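Local coordinates for protein phosphoribosyltransferase (Thermus thermophilus, PDB 1WD5) that probably acts as a type I phosphoribosyltransferase, transferring a glycosyl group, though its substrates are not established, at residues Arg105-Tyr109 with Asp196-Glu200. Sequence-based numbering, arbitrary orientation.
Sequences RAERY and DEDVE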
loop_
_atom_site.group_PDB
_atom_site.type_symbol
_atom_site.label_atom_id
_atom_site.label_comp_id
_atom_site.label_asym_id
_atom_site.label_seq_id
_atom_site.Cartn_x
_atom_site.Cartn_y
_atom_site.Cartn_z
ATOM N N ARG A 105 11.383 -11.468 -0.348
ATOM C CA ARG A 105 11.424 -10.015 -0.451
ATOM C C ARG A 105 11.315 -9.371 0.929
ATOM O O ARG A 105 12.029 -8.417 1.232
ATOM C CB ARG A 105 10.307 -9.512 -1.372
ATOM C CG ARG A 105 10.239 -7.993 -1.480
ATOM C CD ARG A 105 9.430 -7.530 -2.691
ATOM N NE ARG A 105 10.155 -7.742 -3.943
ATOM C CZ ARG A 105 10.035 -8.818 -4.716
ATOM N NH1 ARG A 105 9.205 -9.802 -4.379
ATOM N NH2 ARG A 105 10.754 -8.916 -5.827
ATOM N N ALA A 106 10.434 -9.901 1.769
ATOM C CA ALA A 106 10.257 -9.365 3.119
ATOM C C ALA A 106 11.531 -9.531 3.956
ATOM O O ALA A 106 11.883 -8.647 4.738
ATOM C CB ALA A 106 9.081 -10.058 3.815
ATOM N N GLU A 107 12.221 -10.657 3.790
ATOM C CA GLU A 107 13.447 -10.899 4.547
ATOM C C GLU A 107 14.532 -9.891 4.195
ATOM O O GLU A 107 15.198 -9.359 5.082
ATOM C CB GLU A 107 13.986 -12.319 4.303
ATOM C CG GLU A 107 13.012 -13.440 4.650
ATOM C CD GLU A 107 13.664 -14.826 4.644
ATOM O OE1 GLU A 107 14.581 -15.057 3.823
ATOM O OE2 GLU A 107 13.248 -15.687 5.451
ATOM N N ARG A 108 14.718 -9.617 2.906
ATOM C CA ARG A 108 15.755 -8.668 2.526
ATOM C C ARG A 108 15.430 -7.235 2.917
ATOM O O ARG A 108 16.326 -6.483 3.291
ATOM C CB ARG A 108 16.078 -8.763 1.027
ATOM C CG ARG A 108 14.913 -8.666 0.076
ATOM C CD ARG A 108 15.318 -9.249 -1.284
ATOM N NE ARG A 108 14.183 -9.371 -2.200
ATOM C CZ ARG A 108 14.162 -10.160 -3.271
ATOM N NH1 ARG A 108 15.216 -10.908 -3.571
ATOM N NH2 ARG A 108 13.082 -10.203 -4.041
ATOM N N TYR A 109 14.161 -6.847 2.844
ATOM C CA TYR A 109 13.791 -5.489 3.234
ATOM C C TYR A 109 13.956 -5.329 4.750
ATOM O O TYR A 109 14.464 -4.312 5.226
ATOM C CB TYR A 109 12.338 -5.180 2.859
ATOM C CG TYR A 109 12.058 -4.969 1.376
ATOM C CD1 TYR A 109 10.759 -4.711 0.934
ATOM C CD2 TYR A 109 13.076 -5.017 0.425
ATOM C CE1 TYR A 109 10.477 -4.505 -0.409
ATOM C CE2 TYR A 109 12.807 -4.808 -0.932
ATOM C CZ TYR A 109 11.501 -4.554 -1.338
ATOM O OH TYR A 109 11.206 -4.339 -2.666
ATOM N N ASP A 196 14.410 -3.619 -6.465
ATOM C CA ASP A 196 14.426 -4.007 -5.061
ATOM C C ASP A 196 15.615 -3.314 -4.401
ATOM O O ASP A 196 15.531 -2.893 -3.244
ATOM C CB ASP A 196 14.555 -5.530 -4.914
ATOM C CG ASP A 196 13.239 -6.258 -5.155
ATOM O OD1 ASP A 196 12.222 -5.898 -4.522
ATOM O OD2 ASP A 196 13.221 -7.203 -5.970
ATOM N N GLU A 197 16.722 -3.189 -5.133
ATOM C CA GLU A 197 17.898 -2.524 -4.585
ATOM C C GLU A 197 17.590 -1.048 -4.341
ATOM O O GLU A 197 18.082 -0.459 -3.379
ATOM C CB GLU A 197 19.102 -2.656 -5.522
ATOM C CG GLU A 197 19.550 -4.090 -5.773
ATOM C CD GLU A 197 21.010 -4.182 -6.197
ATOM O OE1 GLU A 197 21.504 -3.237 -6.853
ATOM O OE2 GLU A 197 21.660 -5.206 -5.881
ATOM N N ASP A 198 16.782 -0.444 -5.212
ATOM C CA ASP A 198 16.416 0.960 -5.017
ATOM C C ASP A 198 15.557 1.083 -3.754
ATOM O O ASP A 198 15.713 2.025 -2.980
ATOM C CB ASP A 198 15.643 1.509 -6.225
ATOM C CG ASP A 198 16.500 1.602 -7.481
ATOM O OD1 ASP A 198 17.722 1.840 -7.361
ATOM O OD2 ASP A 198 15.948 1.456 -8.592
ATOM N N VAL A 199 14.653 0.131 -3.541
ATOM C CA VAL A 199 13.806 0.169 -2.354
ATOM C C VAL A 199 14.665 -0.008 -1.108
ATOM O O VAL A 199 14.459 0.675 -0.110
ATOM C CB VAL A 199 12.723 -0.927 -2.382
ATOM C CG1 VAL A 199 11.983 -0.967 -1.044
ATOM C CG2 VAL A 199 11.733 -0.647 -3.518
ATOM N N GLU A 200 15.632 -0.918 -1.174
ATOM C CA GLU A 200 16.526 -1.162 -0.048
ATOM C C GLU A 200 17.329 0.085 0.294
ATOM O O GLU A 200 17.540 0.393 1.467
ATOM C CB GLU A 200 17.489 -2.306 -0.359
ATOM C CG GLU A 200 16.896 -3.698 -0.204
ATOM C CD GLU A 200 17.909 -4.792 -0.514
ATOM O OE1 GLU A 200 19.067 -4.682 -0.050
ATOM O OE2 GLU A 200 17.543 -5.763 -1.212
HETATM O O HOH W 1 19.008 -6.956 2.413
#
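Arg105 takes hold of the Asp196 carboxylate side-on: NE donates to OD1 at 2.8 Å in a nearly straight bond (167°), while NH2 reaches the syn lone pair of OD2 at 3.0 Å. A bend at chi3 (-73°) turns the guanidinium to present this edge, though the two planes stay 34° apart. Tyr109 OH donates to the anti lone pair of Asp196 OD1, at 2.6 Å; the three bonds, shared between both oxygens, should restrict the turning of the carboxylate. Arg108 comes in obliquely, its NH2 3.6 Å from Asp196 OD2, but no N-H aims at that oxygen and the attraction is purely electrostatic. A carboxylate on a short stem suits this place, and an asparagine here would probably leave the two arginines without their shared negative charge. The Tyr109 ring is sandwiched, with Val199 CG1 over one face in a CH-pi contact, 3.9 Å from the centroid, and Arg105 CG over the opposite face. Glu200 lends its aliphatic CG, 4.1 Å from Tyr109 CD2. The ring also touches Val51 and Leu53 of strand 48-59. Salt-bridge network and apolar contacts together pack helix 196-204 beside helix 88-112, in an alpha/beta fold consistent with the type I phosphoribosyltransferase family.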